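Long-range contacts in titin (Homo sapiens, PDB 2J8H), which forms part of the giant elastic filament of muscle, here two rigidly joined immunoglobulin domains from its A-band region: residues 15-20 with 95-100; 116-121 with 168-173; 37-42 with 78-83. All coordinates share one frame; numbering follows the deposited sequence.

Entering from the N terminus, the chain first lays down 15-20, the opening half of contact 1. Inside the long loop this starts, contact 3 opens at 37-42 and closes at 78-83, tying two antiparallel strands of the first immunoglobulin domain together. Contact 1 then closes at 95-100, so contact 3 is nested within it. The closing strand, 86-102, is the next neighbour of 76-83 in the same sheet and carries the chain onward to the second domain. There contact 2, 116-121 with 168-173, follows in series, joining the end of an edge strand to a loop. The centres of contacts 2 and 3 lie about 58 Å apart, on opposite sides of the chain's centre.

Contact 1 (15-20 with 95-100); sequences NVRYQS and EVEVPA
V16 O is gripped by two groups of the facing strand: E97 N donates to it at 2.8 Å, tilted 28° from the carbonyl plane, and the CA-H of V96 adds a contact with V16 O at 3.3 Å. This is the parallel A'-G pairing, found in I-set immunoglobulin domains, of an early strand with the last one. V16 N to E95 O (3.0 Å) and Y18 N to E97 O (2.8 Å) complete the run of bonds. N15, R17, E95 and E97 put their side chains on one face, and V16 and V96 put theirs on the other face, which packs on V69 and A74.

On the first face R17 reaches across E97. Its CG stands anti to the backbone N (chi1 -177°), then the chain bends twice, bringing NE to E97 OE1 for a weak, 3.3 Å salt bridge in the plane of the guanidinium. The stronger partner of R17 is outside: NH1 donates to the carbonyl of N21 of the second subunit. Past R17 the chain leaves the sheet in a type II turn to S20, while 95-100 runs on toward the second domain, where N182 bonds V98 O and A100 N. At the turn, Y18 CB rests on V98 CG2 at 3.9 Å and on V96 CG1 at 4.1 Å.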
ATOM      1  N   ASN A  15      17.420  -4.966  -3.938  1.00 49.76           N
ATOM      2  CA  ASN A  15      17.148  -3.660  -3.361  1.00 49.45           C
ATOM      3  C   ASN A  15      15.649  -3.425  -3.465  1.00 48.79           C
ATOM      4  O   ASN A  15      15.112  -3.263  -4.555  1.00 48.60           O
ATOM      5  CB  ASN A  15      17.878  -2.569  -4.126  1.00 49.48           C
ATOM      6  CG  ASN A  15      19.349  -2.524  -3.804  1.00 51.33           C
ATOM      7  OD1 ASN A  15      20.092  -3.418  -4.169  1.00 55.91           O
ATOM      8  ND2 ASN A  15      19.776  -1.479  -3.118  1.00 55.07           N
ATOM      9  N   VAL A  16      14.979  -3.390  -2.328  1.00 47.74           N
ATOM     10  CA  VAL A  16      13.528  -3.364  -2.288  1.00 47.74           C
ATOM     11  C   VAL A  16      13.085  -2.159  -1.487  1.00 47.35           C
ATOM     12  O   VAL A  16      13.701  -1.795  -0.491  1.00 46.17           O
ATOM     13  CB  VAL A  16      12.986  -4.671  -1.658  1.00 47.33           C
ATOM     14  CG1 VAL A  16      11.461  -4.655  -1.519  1.00 47.37           C
ATOM     15  CG2 VAL A  16      13.415  -5.833  -2.502  1.00 48.16           C
ATOM     16  N   ARG A  17      12.026  -1.514  -1.952  1.00 47.70           N
ATOM     17  CA  ARG A  17      11.480  -0.382  -1.242  1.00 48.20           C
ATOM     18  C   ARG A  17      10.852  -0.858   0.060  1.00 48.22           C
ATOM     19  O   ARG A  17      10.230  -1.902   0.107  1.00 48.40           O
ATOM     20  CB  ARG A  17      10.456   0.362  -2.110  1.00 47.58           C
ATOM     21  CG  ARG A  17       9.884   1.601  -1.476  1.00 48.38           C
ATOM     22  CD  ARG A  17      10.903   2.718  -1.339  1.00 49.44           C
ATOM     23  NE  ARG A  17      11.652   2.991  -2.572  1.00 48.82           N
ATOM     24  CZ  ARG A  17      11.253   3.782  -3.566  1.00 50.10           C
ATOM     25  NH1 ARG A  17      10.083   4.430  -3.523  1.00 48.15           N
ATOM     26  NH2 ARG A  17      12.050   3.939  -4.622  1.00 51.07           N
ATOM     27  N   TYR A  18      11.074  -0.091   1.116  1.00 49.14           N
ATOM     28  CA  TYR A  18      10.417  -0.261   2.408  1.00 49.69           C
ATOM     29  C   TYR A  18       8.921  -0.594   2.251  1.00 49.82           C
ATOM     30  O   TYR A  18       8.238   0.021   1.439  1.00 48.85           O
ATOM     31  CB  TYR A  18      10.605   1.056   3.157  1.00 51.04           C
ATOM     32  CG  TYR A  18       9.896   1.219   4.461  1.00 50.55           C
ATOM     33  CD1 TYR A  18      10.267   0.475   5.572  1.00 52.84           C
ATOM     34  CD2 TYR A  18       8.893   2.165   4.601  1.00 52.56           C
ATOM     35  CE1 TYR A  18       9.630   0.636   6.790  1.00 52.36           C
ATOM     36  CE2 TYR A  18       8.249   2.345   5.814  1.00 53.83           C
ATOM     37  CZ  TYR A  18       8.626   1.563   6.910  1.00 54.20           C
ATOM     38  OH  TYR A  18       7.991   1.748   8.127  1.00 54.78           O
ATOM     39  N   GLN A  19       8.450  -1.577   3.020  1.00 50.36           N
ATOM     40  CA  GLN A  19       7.046  -2.052   3.036  1.00 51.01           C
ATOM     41  C   GLN A  19       6.593  -2.881   1.814  1.00 50.94           C
ATOM     42  O   GLN A  19       5.462  -3.354   1.783  1.00 52.16           O
ATOM     43  CB  GLN A  19       6.062  -0.908   3.347  1.00 51.58           C
ATOM     44  CG  GLN A  19       6.214  -0.380   4.800  1.00 52.42           C
ATOM     45  CD  GLN A  19       5.339   0.825   5.138  1.00 53.40           C
ATOM     46  OE1 GLN A  19       4.629   1.380   4.285  1.00 57.84           O
ATOM     47  NE2 GLN A  19       5.412   1.260   6.395  1.00 54.66           N
ATOM     48  N   SER A  20       7.458  -3.065   0.822  1.00 50.30           N
ATOM     49  CA  SER A  20       7.202  -4.011  -0.257  1.00 49.76           C
ATOM     50  C   SER A  20       7.628  -5.403   0.176  1.00 49.69           C
ATOM     51  O   SER A  20       8.248  -5.573   1.224  1.00 49.62           O
ATOM     52  CB  SER A  20       7.951  -3.615  -1.525  1.00 49.43           C
ATOM     53  OG  SER A  20       7.381  -2.448  -2.093  1.00 49.80           O
ATOM     54  N   GLU A  95      18.958  -5.121   0.548  1.00 47.69           N
ATOM     55  CA  GLU A  95      19.064  -3.786   1.057  1.00 48.24           C
ATOM     56  C   GLU A  95      17.683  -3.189   0.907  1.00 47.64           C
ATOM     57  O   GLU A  95      16.989  -3.451  -0.067  1.00 46.81           O
ATOM     58  CB  GLU A  95      20.130  -3.004   0.296  1.00 48.61           C
ATOM     59  CG  GLU A  95      21.530  -3.266   0.872  1.00 51.38           C
ATOM     60  CD  GLU A  95      22.620  -3.409  -0.179  1.00 52.69           C
ATOM     61  OE1 GLU A  95      22.866  -2.422  -0.931  1.00 57.71           O
ATOM     62  OE2 GLU A  95      23.261  -4.504  -0.214  1.00 60.72           O
ATOM     63  N   VAL A  96      17.265  -2.422   1.900  1.00 47.73           N
ATOM     64  CA  VAL A  96      15.910  -1.898   1.928  1.00 47.38           C
ATOM     65  C   VAL A  96      16.010  -0.405   1.805  1.00 47.21           C
ATOM     66  O   VAL A  96      16.682   0.257   2.604  1.00 46.17           O
ATOM     67  CB  VAL A  96      15.139  -2.302   3.205  1.00 47.48           C
ATOM     68  CG1 VAL A  96      13.752  -1.643   3.224  1.00 45.95           C
ATOM     69  CG2 VAL A  96      15.029  -3.839   3.309  1.00 48.08           C
ATOM     70  N   GLU A  97      15.347   0.119   0.782  1.00 47.36           N
ATOM     71  CA  GLU A  97      15.416   1.523   0.456  1.00 47.78           C
ATOM     72  C   GLU A  97      14.326   2.220   1.251  1.00 47.19           C
ATOM     73  O   GLU A  97      13.157   1.835   1.187  1.00 45.44           O
ATOM     74  CB  GLU A  97      15.182   1.766  -1.041  1.00 48.31           C
ATOM     75  CG  GLU A  97      15.895   0.780  -1.988  1.00 49.42           C
ATOM     76  CD  GLU A  97      15.435   0.928  -3.435  1.00 50.35           C
ATOM     77  OE1 GLU A  97      14.240   1.263  -3.674  1.00 53.79           O
ATOM     78  OE2 GLU A  97      16.279   0.734  -4.333  1.00 53.27           O
ATOM     79  N   VAL A  98      14.719   3.217   2.030  1.00 47.05           N
ATOM     80  CA  VAL A  98      13.758   3.991   2.809  1.00 47.31           C
ATOM     81  C   VAL A  98      14.007   5.446   2.459  1.00 47.63           C
ATOM     82  O   VAL A  98      15.099   5.975   2.730  1.00 47.52           O
ATOM     83  CB  VAL A  98      13.943   3.774   4.327  1.00 47.74           C
ATOM     84  CG1 VAL A  98      12.861   4.513   5.104  1.00 48.37           C
ATOM     85  CG2 VAL A  98      13.967   2.270   4.672  1.00 48.45           C
ATOM     86  N   PRO A  99      13.040   6.094   1.808  1.00 47.80           N
ATOM     87  CA  PRO A  99      13.185   7.514   1.483  1.00 47.75           C
ATOM     88  C   PRO A  99      13.432   8.360   2.720  1.00 47.03           C
ATOM     89  O   PRO A  99      12.886   8.051   3.788  1.00 47.87           O
ATOM     90  CB  PRO A  99      11.824   7.862   0.873  1.00 48.08           C
ATOM     91  CG  PRO A  99      11.355   6.604   0.323  1.00 47.94           C
ATOM     92  CD  PRO A  99      11.760   5.565   1.303  1.00 48.05           C
ATOM     93  N   ALA A 100      14.239   9.412   2.595  1.00 46.67           N
ATOM     94  CA  ALA A 100      14.465  10.299   3.740  1.00 46.29           C
ATOM     95  C   ALA A 100      13.154  10.920   4.120  1.00 45.92           C
ATOM     96  O   ALA A 100      12.444  11.423   3.251  1.00 44.37           O
ATOM     97  CB  ALA A 100      15.494  11.390   3.427  1.00 46.51           C
TER

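Contact 2 (116-121 with 168-173); sequences ALRGEV and VERKDA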
ATOM      1  N   ALA A 116       8.618  27.503  25.042  1.00 50.87           N
ATOM      2  CA  ALA A 116       9.693  27.499  26.015  1.00 50.92           C
ATOM      3  C   ALA A 116       9.609  28.725  26.901  1.00 50.75           C
ATOM      4  O   ALA A 116       8.978  29.709  26.546  1.00 50.56           O
ATOM      5  CB  ALA A 116      11.048  27.445  25.302  1.00 50.48           C
ATOM      6  N   LEU A 117      10.251  28.640  28.062  1.00 51.07           N
ATOM      7  CA  LEU A 117      10.440  29.781  28.937  1.00 51.38           C
ATOM      8  C   LEU A 117      11.905  30.226  28.881  1.00 51.32           C
ATOM      9  O   LEU A 117      12.790  29.400  28.657  1.00 50.60           O
ATOM     10  CB  LEU A 117      10.086  29.396  30.368  1.00 51.93           C
ATOM     11  CG  LEU A 117       8.632  29.024  30.656  1.00 53.51           C
ATOM     12  CD1 LEU A 117       8.517  28.674  32.133  1.00 54.77           C
ATOM     13  CD2 LEU A 117       7.650  30.147  30.293  1.00 54.70           C
ATOM     14  N   ARG A 118      12.159  31.519  29.082  1.00 50.98           N
ATOM     15  CA  ARG A 118      13.515  32.029  29.072  1.00 51.39           C
ATOM     16  C   ARG A 118      14.397  31.208  29.988  1.00 50.76           C
ATOM     17  O   ARG A 118      14.011  30.908  31.127  1.00 49.89           O
ATOM     18  CB  ARG A 118      13.572  33.472  29.558  1.00 51.78           C
ATOM     19  CG  ARG A 118      13.250  34.503  28.511  1.00 53.20           C
ATOM     20  CD  ARG A 118      13.258  35.880  29.161  1.00 54.42           C
ATOM     21  NE  ARG A 118      14.564  36.548  29.107  1.00 57.14           N
ATOM     22  CZ  ARG A 118      14.974  37.492  29.959  1.00 58.26           C
ATOM     23  NH1 ARG A 118      14.212  37.877  30.989  1.00 58.46           N
ATOM     24  NH2 ARG A 118      16.173  38.043  29.795  1.00 58.09           N
ATOM     25  N   GLY A 119      15.582  30.866  29.485  1.00 50.04           N
ATOM     26  CA  GLY A 119      16.569  30.118  30.245  1.00 50.38           C
ATOM     27  C   GLY A 119      16.416  28.614  30.208  1.00 50.10           C
ATOM     28  O   GLY A 119      17.288  27.893  30.666  1.00 50.10           O
ATOM     29  N   GLU A 120      15.316  28.130  29.646  1.00 50.15           N
ATOM     30  CA  GLU A 120      15.074  26.705  29.545  1.00 50.18           C
ATOM     31  C   GLU A 120      16.021  26.091  28.506  1.00 49.26           C
ATOM     32  O   GLU A 120      16.159  26.620  27.409  1.00 48.82           O
ATOM     33  CB  GLU A 120      13.625  26.485  29.119  1.00 50.24           C
ATOM     34  CG  GLU A 120      13.200  25.043  29.043  1.00 51.45           C
ATOM     35  CD  GLU A 120      11.752  24.894  28.618  1.00 52.80           C
ATOM     36  OE1 GLU A 120      10.962  25.845  28.859  1.00 54.35           O
ATOM     37  OE2 GLU A 120      11.409  23.821  28.054  1.00 57.31           O
ATOM     38  N   VAL A 121      16.678  24.991  28.861  1.00 49.02           N
ATOM     39  CA  VAL A 121      17.533  24.283  27.917  1.00 48.83           C
ATOM     40  C   VAL A 121      16.622  23.435  27.038  1.00 49.21           C
ATOM     41  O   VAL A 121      16.241  22.313  27.382  1.00 50.76           O
ATOM     42  CB  VAL A 121      18.586  23.416  28.617  1.00 48.71           C
ATOM     43  CG1 VAL A 121      19.388  22.675  27.593  1.00 47.95           C
ATOM     44  CG2 VAL A 121      19.513  24.282  29.510  1.00 47.51           C
ATOM     45  N   VAL A 168      17.416  28.962  26.419  1.00 46.46           N
ATOM     46  CA  VAL A 168      16.832  29.795  25.369  1.00 47.11           C
ATOM     47  C   VAL A 168      16.732  31.228  25.779  1.00 47.88           C
ATOM     48  O   VAL A 168      16.488  31.542  26.939  1.00 47.62           O
ATOM     49  CB  VAL A 168      15.414  29.359  24.929  1.00 47.67           C
ATOM     50  CG1 VAL A 168      15.495  28.064  24.174  1.00 47.85           C
ATOM     51  CG2 VAL A 168      14.493  29.259  26.117  1.00 48.90           C
ATOM     52  N   GLU A 169      16.944  32.082  24.789  1.00 48.54           N
ATOM     53  CA  GLU A 169      16.806  33.506  24.909  1.00 49.46           C
ATOM     54  C   GLU A 169      15.579  33.899  24.092  1.00 48.82           C
ATOM     55  O   GLU A 169      15.104  33.137  23.256  1.00 47.95           O
ATOM     56  CB  GLU A 169      18.057  34.163  24.348  1.00 49.38           C
ATOM     57  CG  GLU A 169      19.305  33.840  25.172  1.00 51.92           C
ATOM     58  CD  GLU A 169      20.619  34.048  24.416  1.00 53.82           C
ATOM     59  OE1 GLU A 169      20.606  34.647  23.314  1.00 59.55           O
ATOM     60  OE2 GLU A 169      21.675  33.604  24.936  1.00 61.06           O
ATOM     61  N   ARG A 170      15.064  35.098  24.324  1.00 48.65           N
ATOM     62  CA  ARG A 170      13.885  35.555  23.607  1.00 48.93           C
ATOM     63  C   ARG A 170      14.119  35.561  22.105  1.00 48.33           C
ATOM     64  O   ARG A 170      13.204  35.299  21.319  1.00 47.87           O
ATOM     65  CB  ARG A 170      13.518  36.957  24.057  1.00 48.88           C
ATOM     66  CG  ARG A 170      12.984  37.005  25.444  1.00 50.13           C
ATOM     67  CD  ARG A 170      12.678  38.426  25.805  1.00 52.11           C
ATOM     68  NE  ARG A 170      12.508  38.559  27.240  1.00 56.06           N
ATOM     69  CZ  ARG A 170      12.855  39.631  27.957  1.00 58.19           C
ATOM     70  NH1 ARG A 170      13.399  40.714  27.390  1.00 58.82           N
ATOM     71  NH2 ARG A 170      12.651  39.619  29.269  1.00 58.93           N
ATOM     72  N   LYS A 171      15.349  35.867  21.712  1.00 47.54           N
ATOM     73  CA  LYS A 171      15.697  35.943  20.306  1.00 47.64           C
ATOM     74  C   LYS A 171      15.692  34.589  19.633  1.00 46.37           C
ATOM     75  O   LYS A 171      15.758  34.530  18.417  1.00 46.18           O
ATOM     76  CB  LYS A 171      17.072  36.586  20.127  1.00 47.99           C
ATOM     77  CG  LYS A 171      18.269  35.708  20.477  1.00 49.54           C
ATOM     78  CD  LYS A 171      19.554  36.545  20.488  1.00 50.62           C
ATOM     79  CE  LYS A 171      20.780  35.756  20.007  1.00 52.62           C
ATOM     80  NZ  LYS A 171      21.977  36.663  19.778  1.00 53.39           N
ATOM     81  N   ASP A 172      15.653  33.510  20.413  1.00 45.38           N
ATOM     82  CA  ASP A 172      15.629  32.154  19.854  1.00 45.53           C
ATOM     83  C   ASP A 172      14.283  31.774  19.264  1.00 45.01           C
ATOM     84  O   ASP A 172      14.183  30.819  18.492  1.00 45.37           O
ATOM     85  CB  ASP A 172      16.047  31.127  20.912  1.00 45.15           C
ATOM     86  CG  ASP A 172      17.527  31.177  21.202  1.00 45.09           C
ATOM     87  OD1 ASP A 172      18.287  31.384  20.233  1.00 45.05           O
ATOM     88  OD2 ASP A 172      17.933  31.002  22.372  1.00 44.77           O
ATOM     89  N   ALA A 173      13.247  32.498  19.662  1.00 44.43           N
ATOM     90  CA  ALA A 173      11.948  32.364  19.053  1.00 44.52           C
ATOM     91  C   ALA A 173      12.091  32.464  17.551  1.00 44.70           C
ATOM     92  O   ALA A 173      12.897  33.252  17.030  1.00 43.90           O
ATOM     93  CB  ALA A 173      11.023  33.460  19.558  1.00 43.81           C
TER
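A chi1 of -70° sets V168 CG1 anti to its own carbonyl carbon and puts CG2 between the backbone N and that carbon, the crowded position, from which CG2 meets A116 CB at 4.0 Å and lies 3.1 Å from L117 O. The bend of R118 at chi3 (91°) turns NE aside, and its guanidinium comes to lie against that of the extended R170.

The L117 to E120 stretch is a type II beta turn, with G119 at the positive phi that suits glycine. V168 holds the second half of the turn through both its backbone O and N: G119 N donates to V168 O at 2.8 Å, in the carbonyl plane, and V168 N reaches E120 O at 2.8 Å from above the carbonyl plane. E120 OE1 folds back to take L117 N.

R170 CZ sits over the centre of the R118 guanidinium, 3.5 Å above its plane, the two groups turned 43° apart. Two like charges this close would be expected to repel; D197 OD2 makes a salt bridge with R170 NH2 and a long, weak pair with R118 NH1, which probably eases this in part.

D172 OD2 takes E169 N at the 3-10 turn 170-172, and Y176 OH bonds D172 O, the tyrosine corner of immunoglobulin domains. This loop leads into strand 174-182, while 116-117 ends strand 112-117, which runs parallel to strand 185-196.

Contact 3 (37-42 with 78-83); sequences KWYRQG and QVRATN
Y39 can be followed from CB outward across Q78 and R80. Its CB lies 3.3 Å from Q78 OE1, CD1 passes Q78 O at 3.7 Å with that oxygen in the ring plane at its edge, and CE1 touches R80 CB at 3.7 Å. At the tip, OH sits over the centre of the R80 guanidinium, 3.2 Å from R80 CZ, the ring and guanidinium planes 27° apart. Q78 bends at chi2 (86°), and its OE1 accepts G42 N at 2.8 Å, pinning the turn beyond the strand.

On the sheet face opposite Y39, Q78 and R80, V79 CG2 lies 3.7 Å from the centroid of the W38 six-membered ring, squarely over it, a CH-pi contact. W38 is the core tryptophan of the immunoglobulin fold, and V79, which packs on C26, occupies what appears to be the place of the usual second cysteine. An alanine in place of W38 would probably leave V79 CG2 without the ring it covers and open a gap beside L24 and I54.

The backbones pair antiparallel, K37 with R80 and Y39 with Q78. Strand 76-83 is flanked by 35-40 and 86-102, and strand 22-29 of the opposing sheet packs against W38 and V79.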
ATOM      1  N   LYS A  37      16.677 -25.239   2.246  1.00 48.26           N
ATOM      2  CA  LYS A  37      16.416 -24.517   3.467  1.00 47.63           C
ATOM      3  C   LYS A  37      16.897 -23.092   3.233  1.00 47.24           C
ATOM      4  O   LYS A  37      17.798 -22.850   2.421  1.00 46.65           O
ATOM      5  CB  LYS A  37      17.161 -25.155   4.643  1.00 48.02           C
ATOM      6  CG  LYS A  37      16.656 -26.513   5.092  1.00 48.80           C
ATOM      7  CD  LYS A  37      17.421 -27.075   6.337  1.00 48.83           C
ATOM      8  CE  LYS A  37      18.806 -27.688   6.027  1.00 52.24           C
ATOM      9  NZ  LYS A  37      19.548 -28.364   7.232  1.00 50.75           N
ATOM     10  N   TRP A  38      16.279 -22.162   3.944  1.00 46.87           N
ATOM     11  CA  TRP A  38      16.558 -20.748   3.820  1.00 47.19           C
ATOM     12  C   TRP A  38      17.002 -20.198   5.150  1.00 47.05           C
ATOM     13  O   TRP A  38      16.505 -20.638   6.204  1.00 46.78           O
ATOM     14  CB  TRP A  38      15.273 -20.035   3.435  1.00 47.43           C
ATOM     15  CG  TRP A  38      14.786 -20.320   2.055  1.00 46.77           C
ATOM     16  CD1 TRP A  38      13.924 -21.303   1.673  1.00 46.59           C
ATOM     17  CD2 TRP A  38      15.127 -19.605   0.875  1.00 46.29           C
ATOM     18  NE1 TRP A  38      13.697 -21.233   0.329  1.00 45.56           N
ATOM     19  CE2 TRP A  38      14.429 -20.202  -0.189  1.00 47.13           C
ATOM     20  CE3 TRP A  38      15.961 -18.515   0.607  1.00 47.24           C
ATOM     21  CZ2 TRP A  38      14.519 -19.731  -1.494  1.00 47.22           C
ATOM     22  CZ3 TRP A  38      16.049 -18.057  -0.690  1.00 46.88           C
ATOM     23  CH2 TRP A  38      15.328 -18.670  -1.725  1.00 46.72           C
ATOM     24  N   TYR A  39      17.900 -19.215   5.120  1.00 47.06           N
ATOM     25  CA  TYR A  39      18.488 -18.683   6.342  1.00 47.11           C
ATOM     26  C   TYR A  39      18.580 -17.175   6.262  1.00 47.91           C
ATOM     27  O   TYR A  39      18.837 -16.621   5.184  1.00 46.88           O
ATOM     28  CB  TYR A  39      19.912 -19.207   6.530  1.00 46.23           C
ATOM     29  CG  TYR A  39      19.995 -20.707   6.527  1.00 46.70           C
ATOM     30  CD1 TYR A  39      19.958 -21.405   5.330  1.00 48.45           C
ATOM     31  CD2 TYR A  39      20.122 -21.441   7.718  1.00 45.13           C
ATOM     32  CE1 TYR A  39      20.033 -22.783   5.296  1.00 45.11           C
ATOM     33  CE2 TYR A  39      20.162 -22.822   7.682  1.00 45.30           C
ATOM     34  CZ  TYR A  39      20.138 -23.471   6.465  1.00 45.55           C
ATOM     35  OH  TYR A  39      20.187 -24.835   6.380  1.00 46.61           O
ATOM     36  N   ARG A  40      18.435 -16.531   7.417  1.00 48.30           N
ATOM     37  CA  ARG A  40      18.724 -15.119   7.567  1.00 49.01           C
ATOM     38  C   ARG A  40      19.956 -15.052   8.454  1.00 48.94           C
ATOM     39  O   ARG A  40      19.941 -15.513   9.594  1.00 47.56           O
ATOM     40  CB  ARG A  40      17.537 -14.417   8.231  1.00 49.28           C
ATOM     41  CG  ARG A  40      17.701 -12.920   8.467  1.00 50.40           C
ATOM     42  CD  ARG A  40      16.612 -12.478   9.423  1.00 51.68           C
ATOM     43  NE  ARG A  40      16.740 -11.111   9.894  1.00 55.19           N
ATOM     44  CZ  ARG A  40      17.643 -10.684  10.766  1.00 58.61           C
ATOM     45  NH1 ARG A  40      18.562 -11.512  11.269  1.00 60.11           N
ATOM     46  NH2 ARG A  40      17.653  -9.393  11.114  1.00 58.70           N
ATOM     47  N   GLN A  41      21.034 -14.486   7.925  1.00 49.56           N
ATOM     48  CA  GLN A  41      22.290 -14.405   8.659  1.00 50.01           C
ATOM     49  C   GLN A  41      22.623 -15.721   9.334  1.00 49.68           C
ATOM     50  O   GLN A  41      22.951 -15.743  10.514  1.00 49.37           O
ATOM     51  CB  GLN A  41      22.237 -13.322   9.737  1.00 50.79           C
ATOM     52  CG  GLN A  41      22.466 -11.944   9.239  1.00 52.94           C
ATOM     53  CD  GLN A  41      22.705 -10.966  10.361  1.00 53.02           C
ATOM     54  OE1 GLN A  41      21.759 -10.454  10.967  1.00 57.57           O
ATOM     55  NE2 GLN A  41      23.976 -10.707  10.656  1.00 57.51           N
ATOM     56  N   GLY A  42      22.503 -16.820   8.599  1.00 49.26           N
ATOM     57  CA  GLY A  42      22.936 -18.113   9.119  1.00 48.90           C
ATOM     58  C   GLY A  42      22.010 -18.752  10.142  1.00 48.60           C
ATOM     59  O   GLY A  42      22.375 -19.742  10.753  1.00 47.92           O
ATOM     60  N   GLN A  78      20.850 -16.795   3.057  1.00 47.88           N
ATOM     61  CA  GLN A  78      21.430 -17.970   2.427  1.00 47.80           C
ATOM     62  C   GLN A  78      20.316 -18.924   2.030  1.00 47.03           C
ATOM     63  O   GLN A  78      19.290 -18.987   2.667  1.00 46.64           O
ATOM     64  CB  GLN A  78      22.375 -18.699   3.380  1.00 48.54           C
ATOM     65  CG  GLN A  78      23.601 -17.935   3.817  1.00 50.24           C
ATOM     66  CD  GLN A  78      23.370 -17.042   5.026  1.00 51.93           C
ATOM     67  OE1 GLN A  78      22.555 -17.343   5.892  1.00 53.93           O
ATOM     68  NE2 GLN A  78      24.130 -15.948   5.106  1.00 51.71           N
ATOM     69  N   VAL A  79      20.528 -19.633   0.940  1.00 46.70           N
ATOM     70  CA  VAL A  79      19.692 -20.752   0.529  1.00 46.37           C
ATOM     71  C   VAL A  79      20.621 -21.939   0.383  1.00 46.24           C
ATOM     72  O   VAL A  79      21.757 -21.810  -0.134  1.00 44.42           O
ATOM     73  CB  VAL A  79      18.924 -20.470  -0.788  1.00 46.91           C
ATOM     74  CG1 VAL A  79      19.869 -20.252  -1.921  1.00 45.79           C
ATOM     75  CG2 VAL A  79      17.887 -21.599  -1.100  1.00 45.79           C
ATOM     76  N   ARG A  80      20.168 -23.066   0.918  1.00 46.18           N
ATOM     77  CA  ARG A  80      20.951 -24.276   0.904  1.00 46.15           C
ATOM     78  C   ARG A  80      20.212 -25.364   0.190  1.00 46.22           C
ATOM     79  O   ARG A  80      19.030 -25.560   0.426  1.00 47.68           O
ATOM     80  CB  ARG A  80      21.244 -24.714   2.342  1.00 46.04           C
ATOM     81  CG  ARG A  80      22.185 -25.929   2.398  1.00 45.61           C
ATOM     82  CD  ARG A  80      22.355 -26.462   3.815  1.00 45.63           C
ATOM     83  NE  ARG A  80      23.014 -25.477   4.664  1.00 44.00           N
ATOM     84  CZ  ARG A  80      23.292 -25.656   5.946  1.00 43.76           C
ATOM     85  NH1 ARG A  80      23.002 -26.809   6.546  1.00 43.36           N
ATOM     86  NH2 ARG A  80      23.883 -24.691   6.633  1.00 43.35           N
ATOM     87  N   ALA A  81      20.915 -26.117  -0.650  1.00 45.86           N
ATOM     88  CA  ALA A  81      20.319 -27.237  -1.370  1.00 45.25           C
ATOM     89  C   ALA A  81      21.116 -28.480  -1.036  1.00 44.96           C
ATOM     90  O   ALA A  81      22.327 -28.470  -1.171  1.00 44.03           O
ATOM     91  CB  ALA A  81      20.345 -26.977  -2.896  1.00 45.22           C
ATOM     92  N   THR A  82      20.431 -29.540  -0.614  1.00 45.21           N
ATOM     93  CA  THR A  82      21.068 -30.748  -0.142  1.00 45.12           C
ATOM     94  C   THR A  82      20.390 -31.986  -0.724  1.00 45.68           C
ATOM     95  O   THR A  82      19.164 -32.094  -0.744  1.00 45.40           O
ATOM     96  CB  THR A  82      20.929 -30.838   1.388  1.00 45.36           C
ATOM     97  OG1 THR A  82      21.473 -29.665   1.995  1.00 45.57           O
ATOM     98  CG2 THR A  82      21.620 -32.067   1.959  1.00 44.67           C
ATOM     99  N   ASN A  83      21.202 -32.937  -1.159  1.00 45.24           N
ATOM    100  CA  ASN A  83      20.718 -34.293  -1.371  1.00 45.65           C
ATOM    101  C   ASN A  83      21.828 -35.232  -0.885  1.00 45.94           C
ATOM    102  O   ASN A  83      22.790 -34.785  -0.270  1.00 45.20           O
ATOM    103  CB  ASN A  83      20.286 -34.529  -2.829  1.00 45.58           C
ATOM    104  CG  ASN A  83      21.406 -34.398  -3.805  1.00 45.63           C
ATOM    105  OD1 ASN A  83      22.570 -34.448  -3.434  1.00 47.13           O
ATOM    106  ND2 ASN A  83      21.061 -34.278  -5.097  1.00 48.17           N
TER